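Local coordinates for protein cytolethal distending toxin subunit A (Haemophilus ducreyi, PDB 1SR4) that is a lectin-like subunit of a three-part bacterial genotoxin and, together with CdtC, probably forms the heterodimer required to deliver the toxic CdtB subunit to host cells, at residues Phe60-Gly65 and Tyr194-Val199; Ala77-Leu82 and Glu122-Gly127; Phe93-Asn98 and Val113-Gly118. All blocks are in the same frame, centred on the assembly; numbering follows the deposited sequence.

Contact 1 (Phe60-Gly65 and Tyr194-Val199)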
ATOM      1  N   PHE A  60      -3.756  13.152   3.315  1.00  9.97           N
ATOM      2  CA  PHE A  60      -5.078  12.904   3.856  1.00 11.05           C
ATOM      3  C   PHE A  60      -5.807  11.743   3.219  1.00  8.65           C
ATOM      4  O   PHE A  60      -5.448  11.276   2.153  1.00  7.40           O
ATOM      5  CB  PHE A  60      -5.899  14.188   3.741  1.00 11.01           C
ATOM      6  CG  PHE A  60      -5.267  15.333   4.449  1.00 12.65           C
ATOM      7  CD1 PHE A  60      -5.445  15.498   5.820  1.00 12.40           C
ATOM      8  CD2 PHE A  60      -4.404  16.183   3.776  1.00 13.81           C
ATOM      9  CE1 PHE A  60      -4.763  16.494   6.503  1.00 14.33           C
ATOM     10  CE2 PHE A  60      -3.713  17.193   4.461  1.00 14.52           C
ATOM     11  CZ  PHE A  60      -3.894  17.344   5.820  1.00 14.57           C
ATOM     12  N   MET A  61      -6.848  11.292   3.894  1.00  9.52           N
ATOM     13  CA  MET A  61      -7.637  10.175   3.416  1.00 10.13           C
ATOM     14  C   MET A  61      -9.002  10.213   4.079  1.00  9.38           C
ATOM     15  O   MET A  61      -9.291  11.121   4.872  1.00  9.47           O
ATOM     16  CB  MET A  61      -6.914   8.872   3.773  1.00 12.24           C
ATOM     17  CG  MET A  61      -6.406   8.795   5.226  1.00 17.33           C
ATOM     18  SD  MET A  61      -7.668   8.440   6.476  1.00 22.65           S
ATOM     19  CE  MET A  61      -7.773   6.654   6.282  1.00 21.12           C
ATOM     20  N   THR A  62      -9.854   9.252   3.734  1.00  7.67           N
ATOM     21  CA  THR A  62     -11.140   9.139   4.400  1.00  9.30           C
ATOM     22  C   THR A  62     -11.297   7.697   4.883  1.00  8.72           C
ATOM     23  O   THR A  62     -10.639   6.778   4.381  1.00  7.22           O
ATOM     24  CB  THR A  62     -12.346   9.432   3.480  1.00  9.03           C
ATOM     25  OG1 THR A  62     -12.262   8.604   2.314  1.00  8.98           O
ATOM     26  CG2 THR A  62     -12.399  10.911   3.083  1.00  8.01           C
ATOM     27  N   LEU A  63     -12.148   7.521   5.884  1.00  7.60           N
ATOM     28  CA  LEU A  63     -12.469   6.204   6.417  1.00  9.30           C
ATOM     29  C   LEU A  63     -13.862   6.023   5.831  1.00  9.13           C
ATOM     30  O   LEU A  63     -14.798   6.759   6.184  1.00 10.06           O
ATOM     31  CB  LEU A  63     -12.512   6.246   7.949  1.00 11.11           C
ATOM     32  CG  LEU A  63     -11.122   6.506   8.548  1.00 12.54           C
ATOM     33  CD1 LEU A  63     -11.199   6.747  10.056  1.00 10.27           C
ATOM     34  CD2 LEU A  63     -10.237   5.307   8.223  1.00 15.04           C
ATOM     35  N   MET A  64     -13.990   5.074   4.910  1.00  8.64           N
ATOM     36  CA  MET A  64     -15.258   4.848   4.223  1.00  7.71           C
ATOM     37  C   MET A  64     -15.929   3.545   4.622  1.00  9.14           C
ATOM     38  O   MET A  64     -15.296   2.491   4.603  1.00  7.37           O
ATOM     39  CB  MET A  64     -15.011   4.843   2.699  1.00  9.49           C
ATOM     40  CG  MET A  64     -16.274   4.581   1.864  1.00  6.92           C
ATOM     41  SD  MET A  64     -15.963   4.261   0.088  1.00 11.27           S
ATOM     42  CE  MET A  64     -15.336   5.834  -0.523  1.00 10.03           C
ATOM     43  N   GLY A  65     -17.210   3.612   4.975  1.00  8.14           N
ATOM     44  CA  GLY A  65     -17.931   2.406   5.337  1.00  9.48           C
ATOM     45  C   GLY A  65     -18.342   1.679   4.070  1.00 10.30           C
ATOM     46  O   GLY A  65     -18.192   2.205   2.958  1.00  9.41           O
ATOM     47  N   TYR A 194     -12.975   1.065   4.826  1.00  8.21           N
ATOM     48  CA  TYR A 194     -11.918   1.062   3.813  1.00  7.73           C
ATOM     49  C   TYR A 194     -11.046   2.297   4.009  1.00  7.83           C
ATOM     50  O   TYR A 194     -11.540   3.381   4.360  1.00  8.01           O
ATOM     51  CB  TYR A 194     -12.478   1.109   2.382  1.00  7.40           C
ATOM     52  CG  TYR A 194     -13.697   0.241   2.121  1.00  9.44           C
ATOM     53  CD1 TYR A 194     -13.701  -1.125   2.431  1.00  9.52           C
ATOM     54  CD2 TYR A 194     -14.844   0.785   1.532  1.00  9.35           C
ATOM     55  CE1 TYR A 194     -14.841  -1.935   2.141  1.00 10.47           C
ATOM     56  CE2 TYR A 194     -15.974  -0.004   1.252  1.00  9.00           C
ATOM     57  CZ  TYR A 194     -15.963  -1.355   1.555  1.00 10.10           C
ATOM     58  OH  TYR A 194     -17.080  -2.115   1.261  1.00 12.39           O
ATOM     59  N   LEU A 195      -9.746   2.130   3.786  1.00  6.32           N
ATOM     60  CA  LEU A 195      -8.799   3.235   3.873  1.00  7.34           C
ATOM     61  C   LEU A 195      -8.905   3.781   2.450  1.00  8.05           C
ATOM     62  O   LEU A 195      -8.419   3.158   1.506  1.00  7.85           O
ATOM     63  CB  LEU A 195      -7.402   2.677   4.194  1.00  9.40           C
ATOM     64  CG  LEU A 195      -7.417   1.959   5.567  1.00  8.81           C
ATOM     65  CD1 LEU A 195      -6.141   1.193   5.830  1.00  9.76           C
ATOM     66  CD2 LEU A 195      -7.653   2.998   6.641  1.00 11.18           C
ATOM     67  N   ALA A 196      -9.541   4.942   2.305  1.00  6.58           N
ATOM     68  CA  ALA A 196      -9.825   5.507   0.984  1.00  7.29           C
ATOM     69  C   ALA A 196      -9.233   6.878   0.680  1.00  7.42           C
ATOM     70  O   ALA A 196      -8.759   7.577   1.581  1.00  6.79           O
ATOM     71  CB  ALA A 196     -11.396   5.558   0.796  1.00  7.02           C
ATOM     72  N   PRO A 197      -9.264   7.291  -0.603  1.00  6.84           N
ATOM     73  CA  PRO A 197      -8.717   8.605  -0.963  1.00  6.67           C
ATOM     74  C   PRO A 197      -9.562   9.681  -0.293  1.00  7.32           C
ATOM     75  O   PRO A 197     -10.747   9.479  -0.030  1.00  8.65           O
ATOM     76  CB  PRO A 197      -8.873   8.657  -2.494  1.00  6.60           C
ATOM     77  CG  PRO A 197      -8.926   7.186  -2.907  1.00  7.30           C
ATOM     78  CD  PRO A 197      -9.768   6.589  -1.796  1.00  5.65           C
ATOM     79  N   PRO A 198      -8.961  10.840  -0.011  1.00  7.74           N
ATOM     80  CA  PRO A 198      -9.675  11.945   0.629  1.00  8.20           C
ATOM     81  C   PRO A 198     -10.658  12.534  -0.368  1.00  9.31           C
ATOM     82  O   PRO A 198     -10.522  12.298  -1.576  1.00  9.47           O
ATOM     83  CB  PRO A 198      -8.553  12.929   0.953  1.00  5.62           C
ATOM     84  CG  PRO A 198      -7.636  12.777  -0.262  1.00  5.61           C
ATOM     85  CD  PRO A 198      -7.599  11.243  -0.426  1.00  6.67           C
ATOM     86  N   VAL A 199     -11.656  13.276   0.107  1.00  7.34           N
ATOM     87  CA  VAL A 199     -12.553  13.921  -0.836  1.00  7.78           C
ATOM     88  C   VAL A 199     -11.926  15.288  -1.107  1.00 10.53           C
ATOM     89  O   VAL A 199     -12.145  16.257  -0.378  1.00  9.54           O
ATOM     90  CB  VAL A 199     -14.006  14.052  -0.320  1.00  9.23           C
ATOM     91  CG1 VAL A 199     -14.770  12.759  -0.641  1.00  5.95           C
ATOM     92  CG2 VAL A 199     -14.037  14.310   1.165  1.00  8.67           C
TER

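Contact 2 (Ala77-Leu82 and Glu122-Gly127)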
ATOM      1  N   ALA A  77     -17.897  22.363  16.843  1.00 17.42           N
ATOM      2  CA  ALA A  77     -17.294  22.568  18.157  1.00 18.65           C
ATOM      3  C   ALA A  77     -16.672  21.273  18.677  1.00 18.66           C
ATOM      4  O   ALA A  77     -17.190  20.181  18.421  1.00 16.36           O
ATOM      5  CB  ALA A  77     -18.349  23.078  19.147  1.00 21.08           C
ATOM      6  N   LYS A  78     -15.565  21.405  19.405  1.00 17.49           N
ATOM      7  CA  LYS A  78     -14.873  20.253  19.972  1.00 19.54           C
ATOM      8  C   LYS A  78     -15.778  19.412  20.866  1.00 17.50           C
ATOM      9  O   LYS A  78     -16.703  19.924  21.486  1.00 17.07           O
ATOM     10  CB  LYS A  78     -13.654  20.722  20.774  1.00 22.98           C
ATOM     11  CG  LYS A  78     -12.557  21.334  19.920  1.00 26.46           C
ATOM     12  CD  LYS A  78     -11.371  21.739  20.781  1.00 32.62           C
ATOM     13  CE  LYS A  78     -11.542  23.131  21.355  1.00 33.72           C
ATOM     14  NZ  LYS A  78     -11.349  24.157  20.281  1.00 36.56           N
ATOM     15  N   ARG A  79     -15.502  18.115  20.902  1.00 16.35           N
ATOM     16  CA  ARG A  79     -16.231  17.139  21.707  1.00 16.68           C
ATOM     17  C   ARG A  79     -17.607  16.723  21.209  1.00 16.70           C
ATOM     18  O   ARG A  79     -18.325  15.995  21.889  1.00 17.78           O
ATOM     19  CB  ARG A  79     -16.296  17.575  23.186  1.00 17.77           C
ATOM     20  CG  ARG A  79     -14.901  17.615  23.835  1.00 18.43           C
ATOM     21  CD  ARG A  79     -14.924  17.667  25.366  1.00 23.65           C
ATOM     22  NE  ARG A  79     -15.353  16.409  25.982  1.00 24.68           N
ATOM     23  CZ  ARG A  79     -14.593  15.317  26.099  1.00 26.71           C
ATOM     24  NH1 ARG A  79     -13.344  15.299  25.646  1.00 25.18           N
ATOM     25  NH2 ARG A  79     -15.084  14.231  26.679  1.00 27.88           N
ATOM     26  N   ASN A  80     -17.967  17.152  20.005  1.00 15.21           N
ATOM     27  CA  ASN A  80     -19.242  16.741  19.435  1.00 13.44           C
ATOM     28  C   ASN A  80     -19.038  15.384  18.771  1.00 12.49           C
ATOM     29  O   ASN A  80     -17.914  15.029  18.401  1.00 10.12           O
ATOM     30  CB  ASN A  80     -19.717  17.762  18.409  1.00 14.63           C
ATOM     31  CG  ASN A  80     -20.496  18.883  19.038  1.00 16.51           C
ATOM     32  OD1 ASN A  80     -21.621  18.680  19.488  1.00 18.60           O
ATOM     33  ND2 ASN A  80     -19.903  20.070  19.085  1.00 16.52           N
ATOM     34  N   TRP A  81     -20.124  14.637  18.630  1.00 11.80           N
ATOM     35  CA  TRP A  81     -20.085  13.317  18.034  1.00 12.50           C
ATOM     36  C   TRP A  81     -19.734  13.336  16.550  1.00 12.22           C
ATOM     37  O   TRP A  81     -20.076  14.263  15.818  1.00 11.12           O
ATOM     38  CB  TRP A  81     -21.442  12.603  18.146  1.00 11.56           C
ATOM     39  CG  TRP A  81     -21.972  12.337  19.515  1.00 16.46           C
ATOM     40  CD1 TRP A  81     -23.098  12.883  20.077  1.00 17.16           C
ATOM     41  CD2 TRP A  81     -21.459  11.399  20.473  1.00 15.57           C
ATOM     42  NE1 TRP A  81     -23.317  12.337  21.323  1.00 16.58           N
ATOM     43  CE2 TRP A  81     -22.330  11.424  21.591  1.00 17.54           C
ATOM     44  CE3 TRP A  81     -20.352  10.541  20.497  1.00 16.30           C
ATOM     45  CZ2 TRP A  81     -22.129  10.615  22.721  1.00 18.68           C
ATOM     46  CZ3 TRP A  81     -20.151   9.738  21.621  1.00 19.10           C
ATOM     47  CH2 TRP A  81     -21.041   9.784  22.718  1.00 19.23           C
ATOM     48  N   LEU A  82     -19.072  12.271  16.129  1.00  9.36           N
ATOM     49  CA  LEU A  82     -18.710  12.061  14.740  1.00  9.94           C
ATOM     50  C   LEU A  82     -19.834  11.211  14.177  1.00  8.20           C
ATOM     51  O   LEU A  82     -20.477  10.469  14.913  1.00 10.16           O
ATOM     52  CB  LEU A  82     -17.391  11.280  14.648  1.00  9.17           C
ATOM     53  CG  LEU A  82     -16.090  12.024  14.350  1.00 14.86           C
ATOM     54  CD1 LEU A  82     -16.031  13.376  15.044  1.00 12.10           C
ATOM     55  CD2 LEU A  82     -14.926  11.131  14.724  1.00 11.05           C
ATOM     56  N   GLU A 122     -11.557  10.684  18.809  1.00 10.84           N
ATOM     57  CA  GLU A 122     -11.405  10.192  20.185  1.00 11.65           C
ATOM     58  C   GLU A 122     -12.572   9.294  20.622  1.00 10.17           C
ATOM     59  O   GLU A 122     -13.739   9.652  20.443  1.00 10.91           O
ATOM     60  CB  GLU A 122     -11.308  11.384  21.144  1.00 12.41           C
ATOM     61  CG  GLU A 122     -10.946  10.983  22.570  1.00 16.12           C
ATOM     62  CD  GLU A 122     -10.733  12.167  23.489  1.00 19.41           C
ATOM     63  OE1 GLU A 122     -10.111  13.172  23.062  1.00 18.09           O
ATOM     64  OE2 GLU A 122     -11.177  12.080  24.660  1.00 24.21           O
ATOM     65  N   ALA A 123     -12.263   8.128  21.186  1.00  9.95           N
ATOM     66  CA  ALA A 123     -13.304   7.228  21.659  1.00 10.27           C
ATOM     67  C   ALA A 123     -13.878   7.864  22.921  1.00 12.70           C
ATOM     68  O   ALA A 123     -13.128   8.259  23.825  1.00 12.49           O
ATOM     69  CB  ALA A 123     -12.719   5.854  21.993  1.00 11.22           C
ATOM     70  N   TYR A 124     -15.203   7.955  22.982  1.00 13.11           N
ATOM     71  CA  TYR A 124     -15.888   8.545  24.132  1.00 14.09           C
ATOM     72  C   TYR A 124     -17.275   7.923  24.291  1.00 14.54           C
ATOM     73  O   TYR A 124     -18.059   7.879  23.330  1.00 13.57           O
ATOM     74  CB  TYR A 124     -16.025  10.056  23.955  1.00 15.48           C
ATOM     75  CG  TYR A 124     -16.909  10.668  25.015  1.00 17.75           C
ATOM     76  CD1 TYR A 124     -16.427  10.885  26.305  1.00 19.95           C
ATOM     77  CD2 TYR A 124     -18.255  10.918  24.759  1.00 18.60           C
ATOM     78  CE1 TYR A 124     -17.269  11.325  27.320  1.00 23.25           C
ATOM     79  CE2 TYR A 124     -19.108  11.360  25.757  1.00 22.38           C
ATOM     80  CZ  TYR A 124     -18.609  11.558  27.040  1.00 25.26           C
ATOM     81  OH  TYR A 124     -19.449  11.966  28.050  1.00 28.24           O
ATOM     82  N   GLY A 125     -17.583   7.440  25.499  1.00 14.00           N
ATOM     83  CA  GLY A 125     -18.875   6.818  25.728  1.00 12.59           C
ATOM     84  C   GLY A 125     -19.083   5.694  24.720  1.00 14.79           C
ATOM     85  O   GLY A 125     -18.202   4.847  24.553  1.00 13.92           O
ATOM     86  N   ASN A 126     -20.240   5.670  24.057  1.00 14.15           N
ATOM     87  CA  ASN A 126     -20.522   4.636  23.064  1.00 15.28           C
ATOM     88  C   ASN A 126     -20.309   5.098  21.625  1.00 15.21           C
ATOM     89  O   ASN A 126     -20.967   4.594  20.723  1.00 15.73           O
ATOM     90  CB  ASN A 126     -21.959   4.133  23.184  1.00 16.63           C
ATOM     91  CG  ASN A 126     -22.235   3.464  24.515  1.00 16.93           C
ATOM     92  OD1 ASN A 126     -21.351   2.858  25.113  1.00 17.37           O
ATOM     93  ND2 ASN A 126     -23.471   3.567  24.978  1.00 18.41           N
ATOM     94  N   GLY A 127     -19.403   6.045  21.406  1.00 15.12           N
ATOM     95  CA  GLY A 127     -19.159   6.523  20.050  1.00 13.80           C
ATOM     96  C   GLY A 127     -17.819   7.212  19.889  1.00 14.01           C
ATOM     97  O   GLY A 127     -16.877   6.937  20.619  1.00 12.70           O
TER
HETATM   98  O   HOH W   1     -12.970  12.219  27.450  1.00 32.21           O

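Contact 3 (Phe93-Asn98 and Val113-Gly118)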
ATOM      1  N   PHE A  93     -19.887  19.942   3.442  1.00 12.28           N
ATOM      2  CA  PHE A  93     -19.056  19.756   4.646  1.00 12.46           C
ATOM      3  C   PHE A  93     -17.608  20.173   4.393  1.00 12.59           C
ATOM      4  O   PHE A  93     -16.912  20.615   5.299  1.00 11.62           O
ATOM      5  CB  PHE A  93     -19.040  18.294   5.102  1.00 12.16           C
ATOM      6  CG  PHE A  93     -20.299  17.835   5.795  1.00 14.16           C
ATOM      7  CD1 PHE A  93     -21.550  18.318   5.410  1.00 11.95           C
ATOM      8  CD2 PHE A  93     -20.237  16.819   6.749  1.00 13.38           C
ATOM      9  CE1 PHE A  93     -22.716  17.790   5.955  1.00 12.45           C
ATOM     10  CE2 PHE A  93     -21.396  16.281   7.297  1.00 13.28           C
ATOM     11  CZ  PHE A  93     -22.641  16.766   6.897  1.00 13.69           C
ATOM     12  N   GLY A  94     -17.136  20.009   3.166  1.00 11.33           N
ATOM     13  CA  GLY A  94     -15.762  20.393   2.905  1.00 12.24           C
ATOM     14  C   GLY A  94     -14.749  19.450   3.551  1.00 12.69           C
ATOM     15  O   GLY A  94     -15.027  18.267   3.808  1.00 12.99           O
ATOM     16  N   ASN A  95     -13.571  19.980   3.839  1.00 10.80           N
ATOM     17  CA  ASN A  95     -12.480  19.179   4.386  1.00  9.54           C
ATOM     18  C   ASN A  95     -12.595  18.646   5.829  1.00  9.74           C
ATOM     19  O   ASN A  95     -11.638  18.030   6.336  1.00  7.01           O
ATOM     20  CB  ASN A  95     -11.156  19.945   4.200  1.00  9.24           C
ATOM     21  CG  ASN A  95     -10.864  20.273   2.733  1.00 12.71           C
ATOM     22  OD1 ASN A  95     -11.498  19.733   1.818  1.00 10.94           O
ATOM     23  ND2 ASN A  95      -9.887  21.155   2.504  1.00 11.24           N
ATOM     24  N   ILE A  96     -13.734  18.860   6.497  1.00  7.18           N
ATOM     25  CA  ILE A  96     -13.891  18.319   7.846  1.00  8.67           C
ATOM     26  C   ILE A  96     -14.120  16.800   7.712  1.00  9.13           C
ATOM     27  O   ILE A  96     -14.172  16.066   8.712  1.00  7.75           O
ATOM     28  CB  ILE A  96     -15.104  18.923   8.593  1.00 10.44           C
ATOM     29  CG1 ILE A  96     -16.411  18.517   7.900  1.00 10.66           C
ATOM     30  CG2 ILE A  96     -14.962  20.441   8.673  1.00 10.04           C
ATOM     31  CD1 ILE A  96     -17.679  18.934   8.669  1.00 14.41           C
ATOM     32  N   ARG A  97     -14.248  16.346   6.463  1.00  8.35           N
ATOM     33  CA  ARG A  97     -14.467  14.923   6.156  1.00  8.39           C
ATOM     34  C   ARG A  97     -13.170  14.136   5.931  1.00  8.09           C
ATOM     35  O   ARG A  97     -13.193  12.905   5.854  1.00  9.20           O
ATOM     36  CB  ARG A  97     -15.343  14.804   4.912  1.00  6.93           C
ATOM     37  CG  ARG A  97     -16.758  15.347   5.109  1.00  8.59           C
ATOM     38  CD  ARG A  97     -17.510  15.369   3.783  1.00  9.86           C
ATOM     39  NE  ARG A  97     -16.839  16.241   2.824  1.00  8.02           N
ATOM     40  CZ  ARG A  97     -17.120  16.263   1.525  1.00  8.67           C
ATOM     41  NH1 ARG A  97     -18.069  15.467   1.029  1.00  6.97           N
ATOM     42  NH2 ARG A  97     -16.429  17.053   0.714  1.00  5.28           N
ATOM     43  N   ASN A  98     -12.049  14.848   5.836  1.00  7.75           N
ATOM     44  CA  ASN A  98     -10.741  14.242   5.595  1.00  8.43           C
ATOM     45  C   ASN A  98      -9.877  14.203   6.837  1.00  8.82           C
ATOM     46  O   ASN A  98      -9.904  15.117   7.647  1.00  9.23           O
ATOM     47  CB  ASN A  98      -9.980  15.005   4.488  1.00  6.32           C
ATOM     48  CG  ASN A  98     -10.724  15.007   3.176  1.00  8.68           C
ATOM     49  OD1 ASN A  98     -11.234  13.973   2.745  1.00  6.71           O
ATOM     50  ND2 ASN A  98     -10.792  16.168   2.527  1.00  8.35           N
ATOM     51  N   VAL A 113      -6.085  12.910  12.571  1.00 11.60           N
ATOM     52  CA  VAL A 113      -6.139  14.363  12.711  1.00 10.51           C
ATOM     53  C   VAL A 113      -7.002  14.982  11.605  1.00 11.81           C
ATOM     54  O   VAL A 113      -6.752  14.773  10.420  1.00 10.31           O
ATOM     55  CB  VAL A 113      -4.716  14.936  12.639  1.00 10.40           C
ATOM     56  CG1 VAL A 113      -4.711  16.430  13.050  1.00 10.81           C
ATOM     57  CG2 VAL A 113      -3.799  14.109  13.557  1.00 12.28           C
ATOM     58  N   ASN A 114      -8.006  15.759  11.987  1.00 12.66           N
ATOM     59  CA  ASN A 114      -8.890  16.370  10.994  1.00 12.54           C
ATOM     60  C   ASN A 114      -8.158  17.367  10.106  1.00 12.18           C
ATOM     61  O   ASN A 114      -7.413  18.211  10.603  1.00 11.56           O
ATOM     62  CB  ASN A 114     -10.064  17.059  11.686  1.00 11.14           C
ATOM     63  CG  ASN A 114     -11.198  17.364  10.725  1.00 12.01           C
ATOM     64  OD1 ASN A 114     -11.327  18.483  10.218  1.00 11.21           O
ATOM     65  ND2 ASN A 114     -12.018  16.356  10.454  1.00 10.42           N
ATOM     66  N   GLN A 115      -8.381  17.280   8.796  1.00 10.64           N
ATOM     67  CA  GLN A 115      -7.709  18.178   7.865  1.00 10.98           C
ATOM     68  C   GLN A 115      -8.055  19.631   8.095  1.00 11.46           C
ATOM     69  O   GLN A 115      -7.187  20.488   8.060  1.00 10.57           O
ATOM     70  CB  GLN A 115      -8.057  17.850   6.403  1.00  8.04           C
ATOM     71  CG  GLN A 115      -7.454  18.852   5.434  1.00 11.03           C
ATOM     72  CD  GLN A 115      -7.679  18.498   3.981  1.00 12.71           C
ATOM     73  OE1 GLN A 115      -8.703  17.897   3.625  1.00 13.66           O
ATOM     74  NE2 GLN A 115      -6.736  18.885   3.124  1.00 10.95           N
ATOM     75  N   SER A 116      -9.336  19.895   8.297  1.00 12.04           N
ATOM     76  CA  SER A 116      -9.817  21.254   8.475  1.00 13.80           C
ATOM     77  C   SER A 116      -9.664  21.819   9.870  1.00 14.10           C
ATOM     78  O   SER A 116      -9.188  22.938  10.036  1.00 13.41           O
ATOM     79  CB  SER A 116     -11.296  21.335   8.079  1.00 14.37           C
ATOM     80  OG  SER A 116     -11.817  22.628   8.341  1.00 16.81           O
ATOM     81  N   LEU A 117     -10.054  21.035  10.870  1.00 13.61           N
ATOM     82  CA  LEU A 117     -10.037  21.507  12.249  1.00 12.87           C
ATOM     83  C   LEU A 117      -8.807  21.192  13.094  1.00 13.20           C
ATOM     84  O   LEU A 117      -8.610  21.805  14.136  1.00 14.35           O
ATOM     85  CB  LEU A 117     -11.291  21.002  12.958  1.00 12.17           C
ATOM     86  CG  LEU A 117     -12.610  21.357  12.259  1.00 13.46           C
ATOM     87  CD1 LEU A 117     -13.772  20.683  12.999  1.00 14.52           C
ATOM     88  CD2 LEU A 117     -12.816  22.875  12.237  1.00 15.69           C
ATOM     89  N   GLY A 118      -7.988  20.241  12.660  1.00 12.58           N
ATOM     90  CA  GLY A 118      -6.800  19.913  13.424  1.00 12.58           C
ATOM     91  C   GLY A 118      -7.080  19.150  14.706  1.00 11.11           C
ATOM     92  O   GLY A 118      -6.173  18.931  15.503  1.00 12.10           O
TER

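Contact 1 (Phe60-Gly65 and Tyr194-Val199)
Across this strand pair Met64 O takes one hydrogen bond, the shortest of the five: Tyr194 N reaches it at 2.7 Å, lying in the plane of the carbonyl. The return bond, Met64 N to Tyr194 O at 3.0 Å, is almost straight (176°). With Thr62 and Ala196 bonded in both directions as the next hydrogen-bonded pair, and Leu63 facing Leu195 between them, this is antiparallel pairing of strand 62-65 with the end of strand 189-196, joining early and late strands of the ricin-type beta-trefoil. The short segments run antiparallel with their directions 137° apart.

Past the last bridge, Thr62 takes over with its side chain. OG1 sits in the crowded position between backbone N and carbonyl carbon (chi1 54°), and from there donates to Pro197 O at 2.9 Å, approaching from above the carbonyl plane. The chain runs on, extended, through Pro197 and Pro198; the Pro198 ring packs along the carbonyl of Phe60.

On one face, Leu63 and Leu195 lie side by side with CD2 against CD2 at 3.8 Å, and Met61, bent at chi2 and chi3, curls its CE onto the same Leu195 CD2. Leu241 of the CdtB chain also packs on Leu195. On the other face are Met64, Ala196 and Tyr194; the Tyr194 hydroxyl bonds to Gln66 and, weakly, to Arg23 of the CdtC chain. Met64, extended to its sulfur, sets SD in the plane of the Tyr194 ring, a Met-aromatic contact at the edge with SD 3.9 Å from Tyr194 CD2.

Contact 2 (Ala77-Leu82 and Glu122-Gly127)
Residues 77-82 belong to a surface loop thought to mediate binding to target cells, and here that loop lies against the hairpin tip at 122-127. No direct hydrogen bond joins the two; the contact is made by Trp81 and Arg79 reaching across to Tyr124 and Glu122. The Trp81 indole brings its six-membered ring in edge first, with CZ3 3.3 Å from Tyr124 O and that oxygen in the plane of the ring. Its CH2 also meets the edge of the phenol, 3.6 Å from Tyr124 CD2. The two ring planes are 45° apart, an oblique aromatic contact. Trp81 CZ3 comes within 3.7 Å of Gly127 CA, an approach helped by the absence of a side chain there.

Each segment contains a tight turn of this beta-trefoil. Ala77-Asn80 is a type II turn with Arg79 at positive phi (75°), braced by Asn80 ND2 bonding back to Ala77 O at 2.8 Å. Tyr124-Gly127 is a type II' turn linking strands 120-124 and 127-131, with Gly125 supplying the unusual backbone angles and Tyr124 and Gly127 bonded both ways.

Arg79 bends at chi3 to bring its guanidinium over the Tyr124 ring, CZ 28° off the ring normal and the planes nearly perpendicular. NH2 lies 3.6 Å from Tyr124 CD1, but at this range the cation-pi attraction is weak at most. The charged end is fixed mainly by Asp131, which forms a salt bridge with NH1. Glu122 OE2, 4.0 Å from Arg79 NH1, is too distant for a salt bridge, and its other oxygen, OE1, bonds to Gln140. A water accepts from Arg79 NH2 at 3.0 Å and donates weakly to Glu122 OE2.

Contact 3 (Phe93-Asn98 and Val113-Gly118)
Three hydrogen bonds join these segments, two of them made by side-chain amides. Asn114 ND2 donates to Ile96 O at 2.8 Å; the acceptor lies in the plane of the amide, whereas the nitrogen stands above the plane of the carbonyl. Gln115 N donates to Asn98 O at 2.9 Å along a nearly straight path (168°). The Asn98 amide answers with ND2, which meets Gln115 OE1 at 2.9 Å almost along the C=O axis, while its OD1 accepts from the backbone N of Val199. Asn98 and Gln115 are thus tied by both backbone and side chain.

The other oxygens are used too. Asn114, with CG anti to the backbone N (chi1 -164°), reaches OD1 forward along its own chain to accept from Leu117 N at 2.9 Å, on a lone pair, and weakly from Ser116 N. This is an Asx motif that shapes the turn leaving strand 110-114. In the facing segment Arg97 NE bonds to Gly94 O, with the oxygen in the guanidinium plane, tying the side chain back across the 3-10 stretch. The contact joins two loops of the beta-trefoil, one entering strand 99-103 and the other leaving its antiparallel partner 110-114.

Packing follows outward. Gln115, extended along its length, lays its amide over that of Asn95, the planes 16° apart and stacked, with OE1 3.2 Å from Asn95 CB. Ile96 CG2 rests on Ser116 CB at 3.8 Å and more loosely on Leu117 CG.

One asparagine amide therefore serves both loops: Asn114 ND2 binds the facing turn while its OD1 fixes its own. That division of donor and acceptor sets the amide's flip, and the hydrogen bonds between the loops are all between neutral groups.

Contacts 1 and 3 adjoin, their centres 12 Å apart, and Asn98 is the joint: its OD1 probably accepts a hydrogen bond from Val199 N at 2.8 Å, and packs against Thr62 CG2 and Pro198 CA at 3.3 Å each. Contact 2 stands apart, its centre 19 Å from contact 1 and 15 Å from contact 3; its segments flank those of contact 3 in the sequence, strand 110-114 leading to strand 120-124, without any other touch. All three lie within the same trefoil domain but face different neighbours. Contact 1 meets CdtB and CdtC, while no other subunit touches contacts 2 and 3, consistent with the proposed cell-binding loop of contact 2 being available.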